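Side-chain contacts in response regulator aspartate phosphatase I (Bacillus subtilis subsp. subtilis, PDB 4I1A), which dephosphorylates the sporulation phosphotransferase Spo0F and switches on the mobile element ICEBs1 by inactivating its repressor ImmR: residues A[356-359]-A[360-363]; A[366-369]-A[370-374]; A[103-106]-A[107-111]. All blocks are in the same frame, centred on the assembly; numbering follows the deposited sequence.

Contact 1. Residues A[356-359]-A[360-363]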
ATOM      1  N   LEU A 356      11.132 -20.689  17.323  1.00 49.68           N
ATOM      2  CA  LEU A 356      10.754 -20.230  15.990  1.00 48.51           C
ATOM      3  C   LEU A 356      10.384 -18.761  16.031  1.00 51.52           C
ATOM      4  O   LEU A 356      10.775 -17.979  15.167  1.00 56.11           O
ATOM      5  CB  LEU A 356       9.554 -21.026  15.478  1.00 55.03           C
ATOM      6  CG  LEU A 356       9.776 -22.197  14.528  1.00 62.49           C
ATOM      7  CD1 LEU A 356       8.447 -22.910  14.263  1.00 57.71           C
ATOM      8  CD2 LEU A 356      10.396 -21.717  13.219  1.00 61.56           C
ATOM      9  N   SER A 357       9.598 -18.400  17.036  1.00 52.27           N
ATOM     10  CA  SER A 357       9.151 -17.027  17.227  1.00 48.67           C
ATOM     11  C   SER A 357      10.337 -16.072  17.368  1.00 46.63           C
ATOM     12  O   SER A 357      10.327 -14.991  16.792  1.00 54.19           O
ATOM     13  CB  SER A 357       8.258 -16.949  18.480  1.00 57.64           C
ATOM     14  OG  SER A 357       7.718 -15.653  18.663  1.00 59.57           O
ATOM     15  N   ASN A 358      11.354 -16.473  18.137  1.00 54.34           N
ATOM     16  CA  ASN A 358      12.571 -15.670  18.268  1.00 53.64           C
ATOM     17  C   ASN A 358      13.329 -15.492  16.957  1.00 55.29           C
ATOM     18  O   ASN A 358      13.826 -14.399  16.669  1.00 50.96           O
ATOM     19  CB  ASN A 358      13.501 -16.255  19.325  1.00 64.74           C
ATOM     20  CG  ASN A 358      13.167 -15.773  20.719  1.00 69.87           C
ATOM     21  OD1 ASN A 358      12.056 -15.280  20.985  1.00 61.21           O
ATOM     22  ND2 ASN A 358      14.123 -15.919  21.625  1.00 70.16           N
ATOM     23  N   GLU A 359      13.411 -16.572  16.175  1.00 51.90           N
ATOM     24  CA  GLU A 359      14.080 -16.552  14.875  1.00 47.85           C
ATOM     25  C   GLU A 359      13.486 -15.493  13.978  1.00 45.69           C
ATOM     26  O   GLU A 359      14.201 -14.797  13.270  1.00 55.01           O
ATOM     27  CB  GLU A 359      13.989 -17.921  14.196  1.00 64.44           C
ATOM     28  CG  GLU A 359      14.318 -17.903  12.702  1.00 82.68           C
ATOM     29  CD  GLU A 359      14.614 -19.289  12.146  1.00 97.76           C
ATOM     30  OE1 GLU A 359      15.445 -20.009  12.743  1.00105.95           O
ATOM     31  OE2 GLU A 359      14.011 -19.660  11.116  1.00 97.15           O
ATOM     32  N   TYR A 360      12.174 -15.338  14.048  1.00 49.03           N
ATOM     33  CA  TYR A 360      11.492 -14.386  13.190  1.00 38.23           C
ATOM     34  C   TYR A 360      11.477 -12.953  13.739  1.00 47.49           C
ATOM     35  O   TYR A 360      11.447 -11.993  12.960  1.00 51.16           O
ATOM     36  CB  TYR A 360      10.092 -14.910  12.817  1.00 42.46           C
ATOM     37  CG  TYR A 360      10.183 -15.929  11.701  1.00 47.52           C
ATOM     38  CD1 TYR A 360      10.318 -15.517  10.373  1.00 40.64           C
ATOM     39  CD2 TYR A 360      10.187 -17.295  11.972  1.00 49.41           C
ATOM     40  CE1 TYR A 360      10.436 -16.426   9.354  1.00 47.68           C
ATOM     41  CE2 TYR A 360      10.295 -18.229  10.950  1.00 42.47           C
ATOM     42  CZ  TYR A 360      10.426 -17.782   9.643  1.00 49.49           C
ATOM     43  OH  TYR A 360      10.546 -18.678   8.616  1.00 54.90           O
ATOM     44  N   TYR A 361      11.527 -12.796  15.061  1.00 44.54           N
ATOM     45  CA  TYR A 361      11.726 -11.456  15.634  1.00 52.43           C
ATOM     46  C   TYR A 361      13.118 -10.972  15.249  1.00 47.30           C
ATOM     47  O   TYR A 361      13.284  -9.804  14.877  1.00 43.62           O
ATOM     48  CB  TYR A 361      11.533 -11.422  17.166  1.00 43.73           C
ATOM     49  CG  TYR A 361      10.076 -11.535  17.600  1.00 46.98           C
ATOM     50  CD1 TYR A 361       9.106 -10.672  17.084  1.00 43.12           C
ATOM     51  CD2 TYR A 361       9.670 -12.506  18.524  1.00 41.18           C
ATOM     52  CE1 TYR A 361       7.762 -10.771  17.475  1.00 46.94           C
ATOM     53  CE2 TYR A 361       8.333 -12.618  18.914  1.00 44.78           C
ATOM     54  CZ  TYR A 361       7.384 -11.747  18.377  1.00 48.32           C
ATOM     55  OH  TYR A 361       6.062 -11.844  18.735  1.00 45.90           O
ATOM     56  N   ARG A 362      14.098 -11.881  15.295  1.00 47.69           N
ATOM     57  CA  ARG A 362      15.476 -11.559  14.907  1.00 51.67           C
ATOM     58  C   ARG A 362      15.531 -11.123  13.466  1.00 52.25           C
ATOM     59  O   ARG A 362      16.243 -10.187  13.119  1.00 51.05           O
ATOM     60  CB  ARG A 362      16.414 -12.753  15.102  1.00 41.24           C
ATOM     61  CG  ARG A 362      16.642 -13.124  16.576  1.00 49.63           C
ATOM     62  CD  ARG A 362      17.744 -14.162  16.755  1.00 51.95           C
ATOM     63  NE  ARG A 362      18.715 -13.686  17.728  1.00 61.08           N
ATOM     64  CZ  ARG A 362      20.026 -13.702  17.553  1.00 65.56           C
ATOM     65  NH1 ARG A 362      20.536 -14.205  16.444  1.00 64.78           N
ATOM     66  NH2 ARG A 362      20.824 -13.225  18.496  1.00 85.79           N
ATOM     67  N   MET A 363      14.745 -11.784  12.628  1.00 48.91           N
ATOM     68  CA  MET A 363      14.753 -11.472  11.208  1.00 52.11           C
ATOM     69  C   MET A 363      14.166 -10.100  10.939  1.00 51.67           C
ATOM     70  O   MET A 363      14.669  -9.356  10.090  1.00 52.13           O
ATOM     71  CB  MET A 363      13.998 -12.526  10.400  1.00 50.58           C
ATOM     72  CG  MET A 363      14.249 -12.396   8.910  1.00 56.23           C
ATOM     73  SD  MET A 363      13.663 -13.838   8.047  1.00 90.75           S
ATOM     74  CE  MET A 363      11.960 -13.445   8.129  1.00 42.93           C
TER

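Contact 2. Residues A[366-369]-A[370-374]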
ATOM      1  N   GLU A 366      16.819  -7.419  11.701  1.00 55.81           N
ATOM      2  CA  GLU A 366      17.747  -7.360  10.576  1.00 64.24           C
ATOM      3  C   GLU A 366      17.158  -6.615   9.385  1.00 56.90           C
ATOM      4  O   GLU A 366      17.833  -5.773   8.792  1.00 55.28           O
ATOM      5  CB  GLU A 366      18.153  -8.780  10.151  1.00 70.37           C
ATOM      6  CG  GLU A 366      19.638  -9.064  10.253  1.00 91.73           C
ATOM      7  CD  GLU A 366      20.459  -8.239   9.269  1.00108.58           C
ATOM      8  OE1 GLU A 366      20.485  -8.605   8.069  1.00115.20           O
ATOM      9  OE2 GLU A 366      21.073  -7.227   9.696  1.00103.13           O
ATOM     10  N   ALA A 367      15.907  -6.931   9.038  1.00 48.06           N
ATOM     11  CA  ALA A 367      15.242  -6.262   7.922  1.00 50.96           C
ATOM     12  C   ALA A 367      15.133  -4.760   8.177  1.00 50.60           C
ATOM     13  O   ALA A 367      15.366  -3.949   7.272  1.00 50.00           O
ATOM     14  CB  ALA A 367      13.876  -6.865   7.654  1.00 45.21           C
ATOM     15  N   ARG A 368      14.780  -4.405   9.411  1.00 48.84           N
ATOM     16  CA  ARG A 368      14.682  -3.007   9.828  1.00 51.83           C
ATOM     17  C   ARG A 368      16.039  -2.322   9.652  1.00 56.29           C
ATOM     18  O   ARG A 368      16.124  -1.232   9.084  1.00 57.08           O
ATOM     19  CB  ARG A 368      14.210  -2.917  11.284  1.00 56.03           C
ATOM     20  CG  ARG A 368      14.124  -1.504  11.884  1.00 60.96           C
ATOM     21  CD  ARG A 368      14.739  -1.446  13.309  1.00119.90           C
ATOM     22  NE  ARG A 368      16.202  -1.307  13.298  1.00117.10           N
ATOM     23  CZ  ARG A 368      16.946  -0.982  14.355  1.00109.97           C
ATOM     24  NH1 ARG A 368      16.381  -0.752  15.530  1.00111.74           N
ATOM     25  NH2 ARG A 368      18.264  -0.879  14.234  1.00105.52           N
ATOM     26  N   ARG A 369      17.100  -2.970  10.128  1.00 52.39           N
ATOM     27  CA  ARG A 369      18.448  -2.436   9.955  1.00 50.87           C
ATOM     28  C   ARG A 369      18.793  -2.210   8.487  1.00 53.53           C
ATOM     29  O   ARG A 369      19.415  -1.209   8.136  1.00 50.49           O
ATOM     30  CB  ARG A 369      19.482  -3.331  10.628  1.00 50.68           C
ATOM     31  CG  ARG A 369      19.410  -3.263  12.156  1.00 52.48           C
ATOM     32  CD  ARG A 369      20.460  -4.118  12.838  1.00 53.53           C
ATOM     33  NE  ARG A 369      20.495  -3.829  14.273  1.00 78.79           N
ATOM     34  CZ  ARG A 369      20.566  -4.752  15.231  1.00 86.42           C
ATOM     35  NH1 ARG A 369      20.614  -6.042  14.917  1.00 80.19           N
ATOM     36  NH2 ARG A 369      20.588  -4.383  16.508  1.00 87.36           N
ATOM     37  N   LYS A 370      18.363  -3.123   7.627  1.00 54.58           N
ATOM     38  CA  LYS A 370      18.625  -2.979   6.206  1.00 56.51           C
ATOM     39  C   LYS A 370      17.866  -1.813   5.590  1.00 56.38           C
ATOM     40  O   LYS A 370      18.372  -1.163   4.674  1.00 61.69           O
ATOM     41  CB  LYS A 370      18.361  -4.293   5.463  1.00 62.34           C
ATOM     42  CG  LYS A 370      19.511  -5.274   5.628  1.00 62.63           C
ATOM     43  CD  LYS A 370      19.221  -6.615   5.006  1.00 72.73           C
ATOM     44  CE  LYS A 370      20.491  -7.450   4.907  1.00 78.95           C
ATOM     45  NZ  LYS A 370      21.521  -6.767   4.059  1.00 85.44           N
ATOM     46  N   ILE A 371      16.671  -1.529   6.101  1.00 56.12           N
ATOM     47  CA  ILE A 371      15.929  -0.350   5.656  1.00 53.82           C
ATOM     48  C   ILE A 371      16.661   0.952   6.030  1.00 54.36           C
ATOM     49  O   ILE A 371      16.873   1.797   5.173  1.00 50.46           O
ATOM     50  CB  ILE A 371      14.472  -0.330   6.185  1.00 62.82           C
ATOM     51  CG1 ILE A 371      13.687  -1.513   5.626  1.00 56.72           C
ATOM     52  CG2 ILE A 371      13.761   0.981   5.800  1.00 57.30           C
ATOM     53  CD1 ILE A 371      12.294  -1.646   6.213  1.00 51.35           C
ATOM     54  N   LYS A 372      17.051   1.112   7.294  1.00 57.08           N
ATOM     55  CA  LYS A 372      17.830   2.288   7.700  1.00 56.77           C
ATOM     56  C   LYS A 372      19.137   2.430   6.915  1.00 58.33           C
ATOM     57  O   LYS A 372      19.587   3.544   6.652  1.00 59.02           O
ATOM     58  CB  LYS A 372      18.140   2.248   9.195  1.00 59.83           C
ATOM     59  CG  LYS A 372      16.922   2.128  10.082  1.00 66.87           C
ATOM     60  CD  LYS A 372      17.248   2.417  11.541  1.00 76.25           C
ATOM     61  CE  LYS A 372      15.989   2.850  12.284  1.00 87.00           C
ATOM     62  NZ  LYS A 372      15.324   4.021  11.617  1.00 88.66           N
ATOM     63  N   LYS A 373      19.744   1.305   6.543  1.00 58.27           N
ATOM     64  CA  LYS A 373      21.007   1.327   5.803  1.00 67.18           C
ATOM     65  C   LYS A 373      20.804   1.723   4.329  1.00 79.13           C
ATOM     66  O   LYS A 373      21.756   2.075   3.630  1.00 82.94           O
ATOM     67  CB  LYS A 373      21.698  -0.041   5.897  1.00 72.81           C
ATOM     68  CG  LYS A 373      23.207  -0.007   5.720  1.00 86.80           C
ATOM     69  CD  LYS A 373      23.834  -1.392   5.898  1.00101.21           C
ATOM     70  CE  LYS A 373      23.470  -2.374   4.764  1.00107.63           C
ATOM     71  NZ  LYS A 373      24.227  -2.141   3.491  1.00106.38           N
ATOM     72  N   GLY A 374      19.557   1.675   3.867  1.00 81.21           N
ATOM     73  CA  GLY A 374      19.249   1.868   2.458  1.00 87.33           C
ATOM     74  C   GLY A 374      19.706   0.706   1.579  1.00 92.86           C
ATOM     75  O   GLY A 374      18.985  -0.277   1.368  1.00 90.20           O
TER

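Contact 3. Residues A[103-106]-A[107-111]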
ATOM      1  N   TYR A 103       8.880  28.045 -14.577  1.00115.02           N
ATOM      2  CA  TYR A 103       8.387  27.099 -13.585  1.00108.50           C
ATOM      3  C   TYR A 103       8.049  25.780 -14.257  1.00 99.95           C
ATOM      4  O   TYR A 103       8.389  24.714 -13.746  1.00 95.42           O
ATOM      5  CB  TYR A 103       7.163  27.664 -12.860  1.00107.62           C
ATOM      6  CG  TYR A 103       6.135  26.629 -12.432  1.00101.06           C
ATOM      7  CD1 TYR A 103       6.312  25.865 -11.282  1.00 95.34           C
ATOM      8  CD2 TYR A 103       4.972  26.437 -13.169  1.00 97.52           C
ATOM      9  CE1 TYR A 103       5.363  24.932 -10.893  1.00 90.40           C
ATOM     10  CE2 TYR A 103       4.026  25.510 -12.786  1.00 93.73           C
ATOM     11  CZ  TYR A 103       4.221  24.762 -11.650  1.00 91.60           C
ATOM     12  OH  TYR A 103       3.267  23.840 -11.284  1.00 95.08           O
ATOM     13  N   TYR A 104       7.390  25.865 -15.412  1.00100.39           N
ATOM     14  CA  TYR A 104       7.008  24.680 -16.174  1.00 97.37           C
ATOM     15  C   TYR A 104       8.216  23.803 -16.473  1.00 91.92           C
ATOM     16  O   TYR A 104       8.149  22.586 -16.326  1.00 90.17           O
ATOM     17  CB  TYR A 104       6.299  25.057 -17.477  1.00102.97           C
ATOM     18  CG  TYR A 104       4.836  25.434 -17.314  1.00111.49           C
ATOM     19  CD1 TYR A 104       4.132  25.101 -16.162  1.00106.80           C
ATOM     20  CD2 TYR A 104       4.157  26.117 -18.323  1.00113.85           C
ATOM     21  CE1 TYR A 104       2.794  25.446 -16.017  1.00106.70           C
ATOM     22  CE2 TYR A 104       2.822  26.461 -18.186  1.00110.07           C
ATOM     23  CZ  TYR A 104       2.146  26.126 -17.032  1.00109.60           C
ATOM     24  OH  TYR A 104       0.818  26.469 -16.892  1.00112.52           O
ATOM     25  N   PHE A 105       9.322  24.416 -16.879  1.00 91.35           N
ATOM     26  CA  PHE A 105      10.512  23.641 -17.198  1.00 95.07           C
ATOM     27  C   PHE A 105      11.018  22.874 -15.981  1.00 99.13           C
ATOM     28  O   PHE A 105      11.198  21.657 -16.038  1.00102.50           O
ATOM     29  CB  PHE A 105      11.628  24.518 -17.761  1.00 99.48           C
ATOM     30  CG  PHE A 105      12.979  23.867 -17.701  1.00102.04           C
ATOM     31  CD1 PHE A 105      13.287  22.803 -18.534  1.00100.71           C
ATOM     32  CD2 PHE A 105      13.933  24.298 -16.795  1.00106.92           C
ATOM     33  CE1 PHE A 105      14.527  22.189 -18.471  1.00102.19           C
ATOM     34  CE2 PHE A 105      15.176  23.688 -16.728  1.00107.90           C
ATOM     35  CZ  PHE A 105      15.472  22.631 -17.567  1.00104.76           C
ATOM     36  N   TYR A 106      11.245  23.590 -14.883  1.00 98.96           N
ATOM     37  CA  TYR A 106      11.694  22.961 -13.646  1.00 99.77           C
ATOM     38  C   TYR A 106      10.689  21.920 -13.148  1.00101.54           C
ATOM     39  O   TYR A 106      11.075  20.893 -12.591  1.00 99.66           O
ATOM     40  CB  TYR A 106      11.961  24.015 -12.567  1.00103.32           C
ATOM     41  CG  TYR A 106      13.203  24.847 -12.817  1.00113.27           C
ATOM     42  CD1 TYR A 106      14.340  24.284 -13.392  1.00112.99           C
ATOM     43  CD2 TYR A 106      13.236  26.196 -12.489  1.00118.48           C
ATOM     44  CE1 TYR A 106      15.476  25.041 -13.629  1.00114.27           C
ATOM     45  CE2 TYR A 106      14.368  26.961 -12.720  1.00121.32           C
ATOM     46  CZ  TYR A 106      15.486  26.379 -13.290  1.00120.46           C
ATOM     47  OH  TYR A 106      16.620  27.135 -13.524  1.00121.11           O
ATOM     48  N   PHE A 107       9.403  22.188 -13.360  1.00100.36           N
ATOM     49  CA  PHE A 107       8.350  21.265 -12.953  1.00 96.85           C
ATOM     50  C   PHE A 107       8.468  19.967 -13.737  1.00 98.63           C
ATOM     51  O   PHE A 107       8.609  18.890 -13.153  1.00 96.34           O
ATOM     52  CB  PHE A 107       6.971  21.889 -13.187  1.00 95.64           C
ATOM     53  CG  PHE A 107       5.827  21.114 -12.575  1.00 88.08           C
ATOM     54  CD1 PHE A 107       6.047  20.199 -11.561  1.00 88.26           C
ATOM     55  CD2 PHE A 107       4.530  21.305 -13.024  1.00 89.97           C
ATOM     56  CE1 PHE A 107       4.991  19.484 -10.999  1.00 82.27           C
ATOM     57  CE2 PHE A 107       3.471  20.595 -12.467  1.00 86.34           C
ATOM     58  CZ  PHE A 107       3.705  19.685 -11.454  1.00 81.52           C
ATOM     59  N   PHE A 108       8.409  20.081 -15.061  1.00100.51           N
ATOM     60  CA  PHE A 108       8.488  18.920 -15.941  1.00100.09           C
ATOM     61  C   PHE A 108       9.762  18.118 -15.664  1.00 95.10           C
ATOM     62  O   PHE A 108       9.729  16.887 -15.599  1.00 91.19           O
ATOM     63  CB  PHE A 108       8.425  19.353 -17.412  1.00104.47           C
ATOM     64  CG  PHE A 108       7.184  20.143 -17.770  1.00107.07           C
ATOM     65  CD1 PHE A 108       6.025  20.035 -17.010  1.00104.72           C
ATOM     66  CD2 PHE A 108       7.181  20.993 -18.870  1.00107.65           C
ATOM     67  CE1 PHE A 108       4.889  20.763 -17.339  1.00103.78           C
ATOM     68  CE2 PHE A 108       6.047  21.720 -19.202  1.00108.15           C
ATOM     69  CZ  PHE A 108       4.902  21.605 -18.435  1.00105.52           C
ATOM     70  N   LYS A 109      10.871  18.830 -15.479  1.00 89.64           N
ATOM     71  CA  LYS A 109      12.159  18.223 -15.149  1.00 88.01           C
ATOM     72  C   LYS A 109      12.073  17.349 -13.886  1.00 93.08           C
ATOM     73  O   LYS A 109      12.656  16.264 -13.828  1.00 94.10           O
ATOM     74  CB  LYS A 109      13.221  19.316 -14.968  1.00 72.95           C
ATOM     75  CG  LYS A 109      14.658  18.812 -14.935  1.00 73.97           C
ATOM     76  CD  LYS A 109      15.607  19.877 -14.370  1.00 81.88           C
ATOM     77  CE  LYS A 109      16.937  19.273 -13.883  1.00 82.09           C
ATOM     78  NZ  LYS A 109      17.806  20.267 -13.138  1.00 81.38           N
ATOM     79  N   GLY A 110      11.339  17.828 -12.884  1.00 90.01           N
ATOM     80  CA  GLY A 110      11.151  17.089 -11.648  1.00 84.39           C
ATOM     81  C   GLY A 110      10.414  15.782 -11.871  1.00 77.12           C
ATOM     82  O   GLY A 110      10.821  14.733 -11.372  1.00 80.17           O
ATOM     83  N   MET A 111       9.318  15.855 -12.619  1.00 72.51           N
ATOM     84  CA  MET A 111       8.559  14.676 -13.002  1.00 69.65           C
ATOM     85  C   MET A 111       9.430  13.764 -13.846  1.00 80.64           C
ATOM     86  O   MET A 111       9.314  12.540 -13.795  1.00 77.90           O
ATOM     87  CB  MET A 111       7.371  15.091 -13.847  1.00 71.06           C
ATOM     88  CG  MET A 111       6.243  15.744 -13.097  1.00 72.34           C
ATOM     89  SD  MET A 111       5.050  16.266 -14.341  1.00 93.93           S
ATOM     90  CE  MET A 111       3.594  16.535 -13.346  1.00109.91           C
TER

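Contact 1. Residues A[356-359]-A[360-363]
Residues 356-363, in helix 354-373, lie in the predicted sixth TPR repeat; here Leu356 sits beside Tyr360 and Ser357 beside Tyr361, one turn apart in each case. Leu356 and Tyr360 point the same way, and CD2 of the leucine lies 4.2 Å from CE2 of the tyrosine. The Leu356 carbonyl accepts a hydrogen bond from Tyr360 N at 3.2 Å, and its O also meets the ring near its plane, 3.3 Å from Tyr360 CD2. CG of Glu359 lies over one face of this ring, while the carboxylate plane is turned 47° from it.

Ser357 has OG anti to its own nitrogen (chi1 -176°), which places the hydroxyl 3.1 Å from CE2 of Tyr361. The strong polar partner of that hydroxyl is Ala345 O, and the phenol OH of Tyr361 bonds Asp346 OD1, so both groups tie to helix 334-351. Tyr360 also touches Ala345 and reaches on to Ile321 of helix 318-330. Chemically, the work is divided: the small, buried serine and the tip of Tyr361 give polar bonds to the neighbouring helix, while buried Tyr360 supplies aromatic surface, with Leu356 partly exposed at its side.

Contact 2. Residues A[366-369]-A[370-374]
Glu366 and Lys370 lie one turn apart on the same side of helix 354-373, near its C-terminal end, and the backbone pairing between them is the first of four in succession. Lys370 N donates to Glu366 O at 2.9 Å, and Ile371 N donates to Ala367 O at 3.0 Å. Lys372 N reaches Arg368 O at 3.1 Å, the straightest of the four with an N-H...O angle of 168°. Lys373 N completes the series on Arg369 O at 3.0 Å. Gly374 N bonds Ile371 O, an i to i+3 bond, and Gly374 takes a positive phi that suits a residue without a side chain.

The charged ends come near without pairing. Glu366 OE1 touches the methylene CE of Lys370 at 3.4 Å. The lysine chain runs extended as far as CE and then bends (chi4 -60°), leaving NZ 4.5 Å from OE1, too far for a salt bridge. On another side of the helix, CD of Lys372 lies over one face of the Arg368 guanidinium, 4.2 Å from NE. Ala367, small enough to sit buried against Val337, and Ile371, on Phe334, turn to helix 334-351; the Lys370 side chain touches Phe334 too. With an alanine in place of Lys370, the Glu366 carboxylate would probably lose both its methylene neighbour and its nearby positive charge, and Phe334 some of its cover. The implication is a last turn held mainly by backbone bonds, with the Glu366-Lys370 charges probably adding a weak attraction and the like charges of Arg368 and Lys372 kept apart.

Contact 3. Residues A[103-106]-A[107-111]
Phe107 has CG anti to its backbone nitrogen (chi1 -170°), which swings its ring alongside that of Tyr103, one turn earlier. Phe108 makes the other choice: its CG stands anti to the carbonyl carbon, turning the ring back against the carbonyl and CB of Tyr104. In both pairs the rings are nearly parallel but displaced, with little ring-on-ring contact. The planes of the first pair are 21° apart. Contact is made by the phenol end, Tyr103 OH lying 3.3 Å from CD2 of Phe107, while CB of Phe107 sits over one face of the tyrosine ring, toward its rim. In the second pair the planes differ by only 12° with centroids 5.6 Å apart, and CE2 of Phe108 rests 3.8 Å from CB of Tyr104.

Tyr104 O does double duty. It takes a nearly straight hydrogen bond of 2.8 Å from Phe108 N, and it lies against one face of the Phe108 ring, 3.0 Å from CG. A third neighbour pair is looser, with CD of Lys109 4.2 Å from CZ of Phe105.

Bulky aromatics suit positions 103, 106 and 107 because other helices meet them here. Phe107 packs edge-to-face with Phe145 and touches Tyr126, Tyr103 OH makes a weak hydrogen bond to Glu141, and Tyr106 leans on Ile128. An aromatic face on helix 102-115 thus packs against helices 119-129 and 139-155, consistent with the stacked helices of the large TPR domain of Rap proteins.

Overall arrangement
From the N terminus of the modelled chain, contact 3 comes first, on helix 102-115; contacts 1 and 2 follow, in that order, on the last helix, 354-373. Each is confined to consecutive turns of one helix, so none closes a long loop, and the three run in series without nesting or crossing. Contacts 1 and 2 share a helix, their centres about 16 Å apart, and both lean on helix 334-351; contact 1 also reaches helix 318-330. Contact 3 ties helix 102-115 to helices 119-129 and 139-155 at the other end of the array, with its centre about 46 Å from that of contact 1, on the opposite side of the chain's centre.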